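Local atomic coordinates of catalase-3 (Neurospora crassa, PDB entry 4AJ9), a protein that breaks hydrogen peroxide down to water and oxygen with a heme cofactor, and so probably protects the cell from peroxide damage. Residues P200-R204 with F254-L259; L526-L532 with E662-F668; V534-T540 with V562-Y568; Y577-A582 with I616-G620; V589-E595 with A628-A633. All blocks are in the same frame, centred on the assembly; numbering follows the deposited sequence.

Contact 1 (P200-R204 with F254-L259); sequences PRSYR and FHRQDL
The Tyr203 ring overlaps the side chain of His255. One face of the phenol receives His255 CB, which lies 3.8 Å from the ring centroid in a CH-pi contact. At the ring's edge, Leu259 CD2 packs on Tyr203 CD2. The imidazole NE2 makes a weak hydrogen bond of 2.9 Å to Pro200 O. Asp258 carries the charged half of the contact. Arg204 offers two nitrogens to its two oxygens: NE reaches OD1 at 2.6 Å and NH2 reaches OD2 at 2.8 Å, both on the syn side. The two flat groups are turned only 25° apart. The bend of the arginine at chi3 (-57°) lets NE and NH2 face the carboxylate together. Arg201 NH1 comes to the same OD2 from above the carboxylate plane, at 2.8 Å. Phe254 CZ lies over one face of this second guanidinium, and Arg201 NE has its own salt bridge to Asp586. One water joins Tyr203 N, His255 O and Asp258 OD1. This loop and helix 254-264 belong to the catalase core, with the Tyr203 side chain about 9 Å from the heme. Two arginines on one buried aspartate probably keep it ionised.

Contact 2 (L526-L532 with E662-F668); sequences LPTIATL and EEGLKVF
Leu526 and Lys666 supply the polar link between the segments. Leu526 N donates to Lys666 O at 2.7 Å, and the bond is nearly straight, with an angle of 162° at the hydrogen. It ties the incoming loop to the last turn of helix 654-667. The remaining contacts are apolar. Ile529 points into the helix surface and spreads two branches over it. Its CG2 sits against Lys666 CG at 3.5 Å and Leu665 CB at 3.8 Å. Its CD1 reaches the CB of Glu662, one turn earlier. With chi1 at 63°, CG1 stands between the backbone N and the carbonyl carbon, and the two methyls diverge along the helix. Replacing Ile529 with an alanine would probably leave a gap beside Leu665 and let the Lys666 chain move. Leu526 CD1 meets Phe668 CD1 at 3.8 Å. Leu532 and Leu665 lie alongside, running opposite ways, with Leu532 CD1 4.2 Å from Leu665 CD2. Within the loop, Thr528 OG1 accepts from Ala530 N in an ST turn, and a type II turn runs from Ile529 to Leu532. Phe668 leaves the helix with positive phi. The loop then enters strand 533-537, so the contact lays the C-terminal end of helix 654-667 over the approach to the parallel sheet. Leu532 and Phe668 also touch Asp586, in the loop before strand 587-590.

Contact 3 (V534-T540 with V562-Y568); sequences VGVLSTT and VTVIAEY
Val536 and Val562 meet through their methyls, CG2 to CG1 at 3.5 Å, where the two side chains cross at an angle. They lie on one face of a parallel pair from a beta-alpha-beta unit: strand 533-537, helix 544-557, strand 561-566. That face, with Val534 and Val564, packs against the helix through Leu551 and Leu555. Leu537 and Ile565 occupy the other face. They extend together from the sheet, and Leu537 CD2 touches Ile565 CD1 at 3.6 Å. Four backbone bonds join the strands, from Thr563 N to Val534 O at one end to Ser538 N to Ile565 O at the other. Beyond the strands, Glu567 lies alongside Thr539 and bends at chi2 (92°) to bring its carboxylate back to segment 534-540. OE2 takes the hydroxyl of Thr539 OG1 through its syn lone pair, at 2.7 Å. OE1 accepts from Thr540 N at 2.8 Å. Both oxygens are thus held by consecutive residues, which should fix the carboxylate's rotation. Thr539 OG1 also bonds Arg596. Thr540 crosses Tyr568 at about a right angle, and its CG2 stands over the ring face, 3.7 Å from the centroid.

Contact 4 (Y577-A582 with I616-G620); sequences YSAADA and ILTDG
Ala582 and Ile616 bring the two backbones closest, with CA atoms 4.8 Å apart. Segment 616-620 is regular helix. Segment 577-582 starts with helical backbone angles, opens out at Ala580 and Asp581, and turns again at Ala582. Ala582 CB sits on the helix backbone, 3.4 Å from Ile616 O, and touches Asp619 CB at 3.5 Å. Ile616 reaches back along the loop. Its CG1 is anti to the carbonyl carbon (chi1 -67°) and the chain is extended, which carries CD1 to Ala580 CB at 3.9 Å and to the edge of the Tyr577 ring. Its other branch, CG2, faces Ala582 CB. A serine at Ile616 would probably open a gap beside Ala580 and the Tyr577 ring edge. Asp581 OD1 and Asp619 OD2, like charges, are 4.4 Å apart. Two waters bridge the carboxylates, which probably eases their repulsion, and one of them also accepts from Ala582 N at 2.8 Å. Asp581 OD2 bonds Thr583 OG1, and Asp619 OD1 bonds Gln615 NE2. The loop follows edge strand 575-576, and helix 612-622 leads toward strand 627-630. Tyr577 and Ile616 both rest on Leu537 of strand 533-537, so loop and helix cover the same face of the parallel sheet.

Contact 5 (V589-E595 with A628-A633); sequences VVAEGAE and AAVGSA
Ser632 is held by two glutamates. Its hydroxyl OG donates to Glu595 OE2 at 2.7 Å, on the syn side of the carboxylate. Its backbone N donates to Glu592 OE2 at 3.1 Å, on the anti side and 33° out of that carboxylate's plane. Glu592 reaches there as an extended chain, with CG anti to the backbone N (chi1 -173°). Glu595 instead folds back at chi2, and its OE1 takes a weak bond from Gly593 N. Ala633 CB packs on Val590 CG1 at 3.8 Å and touches Ala591 O. Behind these tips lie two neighbouring strands of the parallel sheet in the C-terminal domain, a flavodoxin-like arrangement, consistent with the domain's grouping with class I glutamine amidotransferases. Helix 612-622 makes the crossover between them. Val590 N bonds Ala628 O at 2.9 Å, and Val630 N bonds Val590 O at 3.0 Å. Val589 and Ala628 lie on the face covered by Val661 of helix 654-667. A type II turn from Ala591 to Ala594 contains Glu592 and leads straight into Glu595. Gly631 has positive phi, and a side chain there would run into Glu592 OE2. Further out, Glu592 O accepts from Ser544 OG at the start of helix 544-557.

Contact 1 belongs to the catalase core; contacts 3, 4 and 5 lie in the C-terminal domain. Contact 2 touches contact 1, with centres about 15 Å apart. There Arg204 NH2 probably bonds Thr531 OG1, joining core to C-terminal domain. Along the chain contact 1 closes first. Contact 2 then closes a long loop that holds the other three. Contacts 3 and 5, with centres about 11 Å apart, share the parallel sheet, where strands 533-537 and 587-590 are neighbours. Contacts 3 and 4 have centres about 10 Å apart, and Tyr577 OH probably bonds Ser538 O. The segments of contacts 4 and 5 alternate because helix 612-622 lies between strands 587-590 and 627-630.

Contact 1 (P200-R204 with F254-L259)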
# COMPACT_ATOMS: atom_id res chain seq x y z
N PRO C 200 36.64 1.43 -1.37
CA PRO C 200 37.22 1.44 -0.03
C PRO C 200 37.42 0.03 0.48
O PRO C 200 36.69 -0.90 0.09
CB PRO C 200 36.16 2.15 0.81
CG PRO C 200 34.89 1.96 0.05
CD PRO C 200 35.30 2.03 -1.39
N ARG C 201 38.41 -0.13 1.35
CA ARG C 201 38.70 -1.40 2.00
C ARG C 201 37.58 -1.80 2.96
O ARG C 201 37.29 -2.99 3.12
CB ARG C 201 40.05 -1.30 2.74
CG ARG C 201 40.25 -2.31 3.86
CD ARG C 201 40.19 -3.76 3.35
NE ARG C 201 40.55 -4.65 4.45
CZ ARG C 201 39.71 -5.00 5.41
NH1 ARG C 201 38.45 -4.57 5.40
NH2 ARG C 201 40.12 -5.79 6.39
N SER C 202 36.94 -0.82 3.58
CA SER C 202 35.78 -1.09 4.44
C SER C 202 35.06 0.20 4.77
O SER C 202 35.58 1.29 4.48
CB SER C 202 36.21 -1.76 5.74
OG SER C 202 36.61 -0.80 6.70
N TYR C 203 33.88 0.09 5.38
CA TYR C 203 33.14 1.26 5.85
C TYR C 203 33.97 1.96 6.90
O TYR C 203 33.94 3.19 7.02
CB TYR C 203 31.82 0.84 6.50
CG TYR C 203 30.83 0.10 5.61
CD1 TYR C 203 30.73 0.37 4.25
CD2 TYR C 203 29.97 -0.85 6.16
CE1 TYR C 203 29.79 -0.32 3.45
CE2 TYR C 203 29.06 -1.52 5.38
CZ TYR C 203 28.95 -1.25 4.04
OH TYR C 203 28.02 -1.95 3.30
N ARG C 204 34.73 1.18 7.65
CA ARG C 204 35.53 1.69 8.77
C ARG C 204 36.72 2.52 8.29
O ARG C 204 37.28 3.31 9.06
CB ARG C 204 36.01 0.55 9.66
CG ARG C 204 34.87 -0.27 10.26
CD ARG C 204 35.39 -1.43 11.09
NE ARG C 204 36.25 -2.32 10.30
CZ ARG C 204 37.53 -2.56 10.57
NH1 ARG C 204 38.13 -1.99 11.61
NH2 ARG C 204 38.23 -3.38 9.79
N PHE C 254 31.44 -8.52 1.87
CA PHE C 254 32.74 -8.22 2.46
C PHE C 254 32.65 -7.07 3.46
O PHE C 254 33.16 -7.16 4.58
CB PHE C 254 33.74 -7.91 1.35
CG PHE C 254 35.15 -7.58 1.85
CD1 PHE C 254 35.98 -8.58 2.35
CD2 PHE C 254 35.65 -6.29 1.74
CE1 PHE C 254 37.26 -8.29 2.78
CE2 PHE C 254 36.94 -5.99 2.16
CZ PHE C 254 37.75 -7.00 2.69
N HIS C 255 32.01 -5.97 3.06
CA HIS C 255 31.97 -4.79 3.92
C HIS C 255 31.02 -4.94 5.11
O HIS C 255 31.35 -4.55 6.23
CB HIS C 255 31.62 -3.53 3.12
CG HIS C 255 32.73 -3.04 2.24
ND1 HIS C 255 32.53 -2.13 1.23
CD2 HIS C 255 34.06 -3.34 2.22
CE1 HIS C 255 33.68 -1.89 0.62
NE2 HIS C 255 34.62 -2.62 1.20
N ARG C 256 29.83 -5.49 4.89
CA ARG C 256 28.94 -5.69 6.02
C ARG C 256 29.51 -6.72 6.99
O ARG C 256 29.30 -6.61 8.19
CB ARG C 256 27.50 -6.02 5.60
CG ARG C 256 27.29 -7.33 4.88
CD ARG C 256 25.79 -7.58 4.65
NE ARG C 256 25.17 -6.46 3.92
CZ ARG C 256 23.89 -6.42 3.54
NH1 ARG C 256 23.08 -7.43 3.81
NH2 ARG C 256 23.44 -5.36 2.88
N GLN C 257 30.22 -7.73 6.48
CA GLN C 257 30.89 -8.68 7.37
C GLN C 257 32.02 -7.99 8.15
O GLN C 257 32.19 -8.24 9.36
CB GLN C 257 31.43 -9.89 6.59
CG GLN C 257 31.94 -11.03 7.48
CD GLN C 257 30.80 -11.83 8.11
OE1 GLN C 257 30.07 -12.54 7.41
NE2 GLN C 257 30.67 -11.75 9.43
N ASP C 258 32.80 -7.15 7.48
CA ASP C 258 33.92 -6.46 8.13
C ASP C 258 33.42 -5.62 9.32
O ASP C 258 33.99 -5.67 10.41
CB ASP C 258 34.68 -5.59 7.12
CG ASP C 258 35.60 -4.58 7.78
OD1 ASP C 258 35.10 -3.59 8.35
OD2 ASP C 258 36.84 -4.78 7.74
N LEU C 259 32.35 -4.87 9.12
CA LEU C 259 31.80 -4.02 10.18
C LEU C 259 31.26 -4.87 11.33
O LEU C 259 31.51 -4.58 12.51
CB LEU C 259 30.68 -3.16 9.60
CG LEU C 259 29.94 -2.25 10.58
CD1 LEU C 259 30.91 -1.27 11.20
CD2 LEU C 259 28.81 -1.53 9.86
O HOH W 1 38.83 -6.47 9.12
O HOH W 2 26.39 -4.13 2.93
O HOH W 3 33.05 -2.35 6.94

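Contact 2 (L526-L532 with E662-F668)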
# COMPACT_ATOMS: atom_id res chain seq x y z
N LEU C 526 48.40 3.59 7.61
CA LEU C 526 47.32 3.44 8.59
C LEU C 526 47.79 3.69 10.02
O LEU C 526 48.91 3.34 10.39
CB LEU C 526 46.69 2.05 8.49
CG LEU C 526 46.09 1.71 7.13
CD1 LEU C 526 45.60 0.26 7.12
CD2 LEU C 526 44.98 2.68 6.79
N PRO C 527 46.91 4.30 10.84
CA PRO C 527 47.22 4.63 12.24
C PRO C 527 47.19 3.39 13.12
O PRO C 527 47.86 3.34 14.16
CB PRO C 527 46.10 5.60 12.63
CG PRO C 527 44.94 5.21 11.76
CD PRO C 527 45.56 4.74 10.45
N THR C 528 46.42 2.39 12.70
CA THR C 528 46.36 1.14 13.43
C THR C 528 46.15 -0.03 12.47
O THR C 528 45.58 0.13 11.39
CB THR C 528 45.23 1.15 14.48
OG1 THR C 528 45.22 -0.10 15.18
CG2 THR C 528 43.87 1.37 13.83
N ILE C 529 46.63 -1.21 12.87
CA ILE C 529 46.40 -2.40 12.07
C ILE C 529 45.42 -3.36 12.77
O ILE C 529 45.18 -4.47 12.28
CB ILE C 529 47.71 -3.11 11.72
CG1 ILE C 529 48.41 -3.60 12.99
CG2 ILE C 529 48.59 -2.18 10.89
CD1 ILE C 529 49.46 -4.68 12.74
N ALA C 530 44.85 -2.93 13.88
CA ALA C 530 43.84 -3.72 14.57
C ALA C 530 42.75 -4.17 13.59
O ALA C 530 42.36 -3.41 12.71
CB ALA C 530 43.23 -2.94 15.71
N THR C 531 42.29 -5.41 13.76
CA THR C 531 41.26 -6.03 12.92
C THR C 531 41.73 -6.46 11.53
O THR C 531 41.03 -7.23 10.88
CB THR C 531 40.02 -5.13 12.71
OG1 THR C 531 40.29 -4.17 11.67
CG2 THR C 531 39.65 -4.42 14.00
N LEU C 532 42.87 -5.97 11.05
CA LEU C 532 43.30 -6.36 9.72
C LEU C 532 43.56 -7.88 9.68
O LEU C 532 43.83 -8.51 10.71
CB LEU C 532 44.52 -5.57 9.25
CG LEU C 532 44.27 -4.06 9.08
CD1 LEU C 532 45.42 -3.41 8.35
CD2 LEU C 532 42.95 -3.79 8.37
N GLU C 662 53.62 -6.98 10.02
CA GLU C 662 52.95 -5.95 10.80
C GLU C 662 53.35 -4.55 10.32
O GLU C 662 52.51 -3.65 10.30
CB GLU C 662 53.18 -6.14 12.30
CG GLU C 662 52.53 -7.41 12.84
CD GLU C 662 52.84 -7.65 14.30
OE1 GLU C 662 53.73 -6.97 14.84
OE2 GLU C 662 52.19 -8.53 14.92
N GLU C 663 54.61 -4.39 9.92
CA GLU C 663 55.05 -3.12 9.34
C GLU C 663 54.38 -2.86 8.00
O GLU C 663 53.90 -1.75 7.74
CB GLU C 663 56.58 -3.09 9.21
CG GLU C 663 57.27 -2.74 10.51
CD GLU C 663 58.76 -3.01 10.47
OE1 GLU C 663 59.34 -3.04 9.36
OE2 GLU C 663 59.36 -3.19 11.55
N GLY C 664 54.35 -3.88 7.15
CA GLY C 664 53.76 -3.74 5.83
C GLY C 664 52.27 -3.43 5.88
O GLY C 664 51.76 -2.73 5.01
N LEU C 665 51.59 -3.95 6.89
CA LEU C 665 50.14 -3.74 7.01
C LEU C 665 49.79 -2.29 7.25
O LEU C 665 48.73 -1.83 6.84
CB LEU C 665 49.52 -4.63 8.09
CG LEU C 665 49.23 -6.08 7.69
CD1 LEU C 665 48.96 -6.93 8.91
CD2 LEU C 665 48.07 -6.17 6.71
N LYS C 666 50.70 -1.55 7.90
CA LYS C 666 50.51 -0.11 8.08
C LYS C 666 50.60 0.63 6.75
O LYS C 666 49.82 1.53 6.49
CB LYS C 666 51.51 0.47 9.09
CG LYS C 666 51.21 0.12 10.54
CD LYS C 666 51.96 1.03 11.52
CE LYS C 666 51.37 0.94 12.93
NZ LYS C 666 51.88 2.01 13.84
N VAL C 667 51.56 0.24 5.91
CA VAL C 667 51.65 0.78 4.55
C VAL C 667 50.42 0.35 3.74
O VAL C 667 49.90 1.10 2.91
CB VAL C 667 52.92 0.28 3.85
CG1 VAL C 667 52.99 0.81 2.42
CG2 VAL C 667 54.17 0.67 4.65
N PHE C 668 50.00 -0.88 3.99
CA PHE C 668 48.76 -1.47 3.47
C PHE C 668 48.76 -1.90 1.99
O PHE C 668 48.47 -3.06 1.69
CB PHE C 668 47.53 -0.61 3.78
CG PHE C 668 46.25 -1.31 3.47
CD1 PHE C 668 45.79 -2.31 4.31
CD2 PHE C 668 45.54 -1.01 2.32
CE1 PHE C 668 44.62 -2.99 4.02
CE2 PHE C 668 44.38 -1.69 2.02
CZ PHE C 668 43.91 -2.68 2.87

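Contact 3 (V534-T540 with V562-Y568)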
# COMPACT_ATOMS: atom_id res chain seq x y z
N VAL C 534 45.03 -11.61 8.29
CA VAL C 534 46.18 -12.32 7.76
C VAL C 534 45.77 -13.74 7.39
O VAL C 534 45.24 -14.47 8.23
CB VAL C 534 47.32 -12.35 8.77
CG1 VAL C 534 48.55 -13.02 8.18
CG2 VAL C 534 47.65 -10.93 9.22
N GLY C 535 45.98 -14.11 6.14
CA GLY C 535 45.78 -15.48 5.73
C GLY C 535 47.09 -16.23 5.82
O GLY C 535 48.06 -15.89 5.13
N VAL C 536 47.15 -17.23 6.68
CA VAL C 536 48.34 -18.06 6.77
C VAL C 536 48.14 -19.34 5.97
O VAL C 536 47.30 -20.17 6.32
CB VAL C 536 48.64 -18.41 8.23
CG1 VAL C 536 49.89 -19.29 8.30
CG2 VAL C 536 48.82 -17.15 9.05
N LEU C 537 48.89 -19.48 4.88
CA LEU C 537 48.82 -20.65 4.02
C LEU C 537 49.65 -21.80 4.60
O LEU C 537 50.88 -21.70 4.66
CB LEU C 537 49.31 -20.31 2.62
CG LEU C 537 48.73 -19.02 2.04
CD1 LEU C 537 49.02 -18.89 0.55
CD2 LEU C 537 47.23 -19.00 2.29
N SER C 538 48.99 -22.87 5.01
CA SER C 538 49.66 -24.01 5.63
C SER C 538 49.32 -25.34 4.94
O SER C 538 48.82 -25.36 3.81
CB SER C 538 49.32 -24.09 7.12
OG SER C 538 50.17 -25.02 7.81
N THR C 539 49.58 -26.44 5.64
CA THR C 539 49.31 -27.76 5.08
C THR C 539 49.09 -28.76 6.21
O THR C 539 49.61 -28.57 7.31
CB THR C 539 50.44 -28.23 4.14
OG1 THR C 539 50.18 -29.56 3.68
CG2 THR C 539 51.80 -28.20 4.86
N THR C 540 48.30 -29.80 5.94
CA THR C 540 48.02 -30.81 6.97
C THR C 540 49.18 -31.79 7.13
O THR C 540 49.26 -32.52 8.12
CB THR C 540 46.71 -31.58 6.69
OG1 THR C 540 46.77 -32.21 5.41
CG2 THR C 540 45.52 -30.61 6.71
N VAL C 562 43.51 -13.67 12.25
CA VAL C 562 44.33 -14.57 11.45
C VAL C 562 43.55 -15.82 11.07
O VAL C 562 42.89 -16.43 11.90
CB VAL C 562 45.60 -14.97 12.24
CG1 VAL C 562 46.49 -15.89 11.41
CG2 VAL C 562 46.35 -13.72 12.69
N THR C 563 43.63 -16.19 9.80
CA THR C 563 42.96 -17.40 9.31
C THR C 563 44.01 -18.39 8.85
O THR C 563 44.71 -18.15 7.87
CB THR C 563 42.03 -17.08 8.12
OG1 THR C 563 41.10 -16.06 8.49
CG2 THR C 563 41.27 -18.33 7.69
N VAL C 564 44.13 -19.52 9.55
CA VAL C 564 45.03 -20.57 9.09
C VAL C 564 44.32 -21.44 8.05
O VAL C 564 43.23 -21.96 8.28
CB VAL C 564 45.51 -21.44 10.25
CG1 VAL C 564 46.33 -22.62 9.73
CG2 VAL C 564 46.32 -20.60 11.23
N ILE C 565 44.97 -21.60 6.90
CA ILE C 565 44.37 -22.30 5.77
C ILE C 565 45.12 -23.58 5.46
O ILE C 565 46.34 -23.58 5.43
CB ILE C 565 44.41 -21.42 4.51
CG1 ILE C 565 43.69 -20.09 4.78
CG2 ILE C 565 43.82 -22.15 3.29
CD1 ILE C 565 43.93 -19.05 3.69
N ALA C 566 44.38 -24.67 5.24
CA ALA C 566 44.99 -25.92 4.78
C ALA C 566 44.04 -26.71 3.87
O ALA C 566 42.99 -26.22 3.47
CB ALA C 566 45.43 -26.77 5.97
N GLU C 567 44.43 -27.93 3.53
CA GLU C 567 43.69 -28.74 2.57
C GLU C 567 42.32 -29.11 3.10
O GLU C 567 41.35 -29.15 2.34
CB GLU C 567 44.47 -30.00 2.21
CG GLU C 567 45.80 -29.74 1.52
CD GLU C 567 46.96 -29.65 2.48
OE1 GLU C 567 46.74 -29.36 3.68
OE2 GLU C 567 48.10 -29.87 2.03
N TYR C 568 42.25 -29.39 4.40
CA TYR C 568 40.99 -29.72 5.06
C TYR C 568 41.03 -29.21 6.50
O TYR C 568 42.07 -28.73 6.97
CB TYR C 568 40.69 -31.23 5.03
CG TYR C 568 41.73 -32.11 5.71
CD1 TYR C 568 41.67 -32.37 7.07
CD2 TYR C 568 42.75 -32.70 4.98
CE1 TYR C 568 42.61 -33.18 7.70
CE2 TYR C 568 43.70 -33.51 5.59
CZ TYR C 568 43.62 -33.75 6.94
OH TYR C 568 44.56 -34.55 7.54

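Contact 4 (Y577-A582 with I616-G620)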
# COMPACT_ATOMS: atom_id res chain seq x y z
N TYR C 577 41.57 -24.60 1.62
CA TYR C 577 42.01 -23.93 0.40
C TYR C 577 40.85 -23.71 -0.55
O TYR C 577 40.79 -22.68 -1.23
CB TYR C 577 43.13 -24.70 -0.29
CG TYR C 577 44.48 -24.38 0.30
CD1 TYR C 577 45.04 -23.12 0.14
CD2 TYR C 577 45.17 -25.32 1.05
CE1 TYR C 577 46.27 -22.81 0.69
CE2 TYR C 577 46.40 -25.03 1.61
CZ TYR C 577 46.95 -23.77 1.43
OH TYR C 577 48.18 -23.46 1.99
N SER C 578 39.92 -24.66 -0.57
CA SER C 578 38.75 -24.59 -1.45
C SER C 578 37.94 -23.34 -1.16
O SER C 578 37.50 -22.64 -2.08
CB SER C 578 37.88 -25.85 -1.29
OG SER C 578 36.74 -25.81 -2.15
N ALA C 579 37.77 -23.04 0.12
CA ALA C 579 36.95 -21.92 0.57
C ALA C 579 37.71 -20.59 0.61
O ALA C 579 37.10 -19.54 0.83
CB ALA C 579 36.36 -22.22 1.93
N ALA C 580 39.02 -20.63 0.40
CA ALA C 580 39.86 -19.44 0.60
C ALA C 580 40.11 -18.63 -0.67
O ALA C 580 40.15 -19.17 -1.78
CB ALA C 580 41.17 -19.81 1.25
N ASP C 581 40.30 -17.34 -0.48
CA ASP C 581 40.69 -16.46 -1.57
C ASP C 581 41.51 -15.30 -1.02
O ASP C 581 41.32 -14.89 0.12
CB ASP C 581 39.45 -15.95 -2.31
CG ASP C 581 39.81 -15.23 -3.60
OD1 ASP C 581 39.98 -15.91 -4.63
OD2 ASP C 581 39.92 -13.99 -3.57
N ALA C 582 42.43 -14.77 -1.81
CA ALA C 582 43.29 -13.69 -1.34
C ALA C 582 42.49 -12.43 -0.98
O ALA C 582 42.93 -11.65 -0.14
CB ALA C 582 44.35 -13.36 -2.38
N ILE C 616 46.35 -17.75 -4.65
CA ILE C 616 46.21 -16.89 -3.48
C ILE C 616 47.45 -16.04 -3.27
O ILE C 616 47.36 -14.84 -2.99
CB ILE C 616 45.92 -17.72 -2.21
CG1 ILE C 616 44.55 -18.38 -2.31
CG2 ILE C 616 45.95 -16.82 -0.96
CD1 ILE C 616 44.21 -19.29 -1.13
N LEU C 617 48.63 -16.66 -3.38
CA LEU C 617 49.87 -15.92 -3.16
C LEU C 617 50.10 -14.94 -4.30
O LEU C 617 50.56 -13.82 -4.08
CB LEU C 617 51.06 -16.87 -3.04
CG LEU C 617 52.36 -16.25 -2.54
CD1 LEU C 617 52.13 -15.56 -1.21
CD2 LEU C 617 53.47 -17.30 -2.43
N THR C 618 49.76 -15.37 -5.51
CA THR C 618 49.88 -14.53 -6.69
C THR C 618 48.96 -13.31 -6.61
O THR C 618 49.40 -12.18 -6.85
CB THR C 618 49.60 -15.33 -7.99
OG1 THR C 618 50.58 -16.37 -8.14
CG2 THR C 618 49.63 -14.43 -9.21
N ASP C 619 47.69 -13.54 -6.27
CA ASP C 619 46.73 -12.45 -6.13
C ASP C 619 47.22 -11.47 -5.07
O ASP C 619 47.27 -10.27 -5.30
CB ASP C 619 45.34 -12.96 -5.71
CG ASP C 619 44.60 -13.71 -6.82
OD1 ASP C 619 44.89 -13.49 -8.02
OD2 ASP C 619 43.70 -14.52 -6.49
N GLY C 620 47.56 -12.00 -3.90
CA GLY C 620 48.01 -11.17 -2.80
C GLY C 620 49.14 -10.28 -3.25
O GLY C 620 49.14 -9.07 -3.00
O HOH W 4 41.28 -15.60 -7.10
O HOH W 5 43.12 -15.83 -4.30

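Contact 5 (V589-E595 with A628-A633)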
# COMPACT_ATOMS: atom_id res chain seq x y z
N VAL C 589 50.64 -14.97 4.28
CA VAL C 589 51.90 -15.53 4.74
C VAL C 589 51.94 -17.05 4.60
O VAL C 589 51.06 -17.75 5.10
CB VAL C 589 52.21 -15.13 6.19
CG1 VAL C 589 52.48 -13.64 6.28
CG2 VAL C 589 51.06 -15.51 7.10
N VAL C 590 52.96 -17.55 3.92
CA VAL C 590 53.12 -18.99 3.76
C VAL C 590 53.88 -19.51 4.97
O VAL C 590 54.98 -19.05 5.28
CB VAL C 590 53.85 -19.33 2.46
CG1 VAL C 590 53.72 -20.82 2.16
CG2 VAL C 590 53.27 -18.51 1.32
N ALA C 591 53.26 -20.45 5.69
CA ALA C 591 53.89 -21.05 6.86
C ALA C 591 54.93 -22.06 6.42
O ALA C 591 54.77 -22.71 5.39
CB ALA C 591 52.84 -21.72 7.76
N GLU C 592 56.01 -22.19 7.19
CA GLU C 592 57.08 -23.10 6.82
C GLU C 592 56.55 -24.50 6.56
O GLU C 592 55.79 -25.04 7.36
CB GLU C 592 58.17 -23.15 7.89
CG GLU C 592 59.38 -23.95 7.46
CD GLU C 592 60.58 -23.72 8.36
OE1 GLU C 592 60.38 -23.60 9.59
OE2 GLU C 592 61.71 -23.64 7.82
N GLY C 593 56.94 -25.08 5.42
CA GLY C 593 56.51 -26.42 5.06
C GLY C 593 55.41 -26.41 4.03
O GLY C 593 55.22 -27.38 3.29
N ALA C 594 54.67 -25.31 3.96
CA ALA C 594 53.54 -25.22 3.05
C ALA C 594 53.98 -25.09 1.60
O ALA C 594 53.17 -25.17 0.69
CB ALA C 594 52.63 -24.05 3.44
N GLU C 595 55.28 -24.89 1.38
CA GLU C 595 55.80 -24.81 0.02
C GLU C 595 55.41 -26.06 -0.78
O GLU C 595 55.35 -26.04 -2.01
CB GLU C 595 57.32 -24.61 0.01
CG GLU C 595 58.13 -25.75 0.62
CD GLU C 595 58.41 -25.56 2.10
OE1 GLU C 595 57.70 -24.76 2.76
OE2 GLU C 595 59.35 -26.20 2.60
N ALA C 628 54.45 -12.86 2.57
CA ALA C 628 55.60 -13.37 3.31
C ALA C 628 55.69 -14.89 3.32
O ALA C 628 54.76 -15.58 2.91
CB ALA C 628 55.58 -12.84 4.74
N ALA C 629 56.81 -15.40 3.81
CA ALA C 629 57.02 -16.83 3.88
C ALA C 629 58.07 -17.13 4.95
O ALA C 629 59.12 -16.49 4.99
CB ALA C 629 57.47 -17.36 2.52
N VAL C 630 57.75 -18.07 5.83
CA VAL C 630 58.66 -18.44 6.91
C VAL C 630 59.60 -19.57 6.51
O VAL C 630 59.18 -20.58 5.94
CB VAL C 630 57.89 -18.86 8.18
CG1 VAL C 630 58.87 -19.05 9.34
CG2 VAL C 630 56.86 -17.82 8.53
N GLY C 631 60.88 -19.39 6.81
CA GLY C 631 61.89 -20.40 6.54
C GLY C 631 61.83 -20.97 5.14
O GLY C 631 61.90 -20.25 4.15
N SER C 632 61.71 -22.29 5.07
CA SER C 632 61.73 -22.99 3.79
C SER C 632 60.59 -22.57 2.87
O SER C 632 60.68 -22.75 1.66
CB SER C 632 61.69 -24.50 4.01
OG SER C 632 60.50 -24.89 4.67
N ALA C 633 59.52 -22.02 3.44
CA ALA C 633 58.37 -21.61 2.63
C ALA C 633 58.74 -20.55 1.59
O ALA C 633 57.99 -20.31 0.65
CB ALA C 633 57.22 -21.14 3.51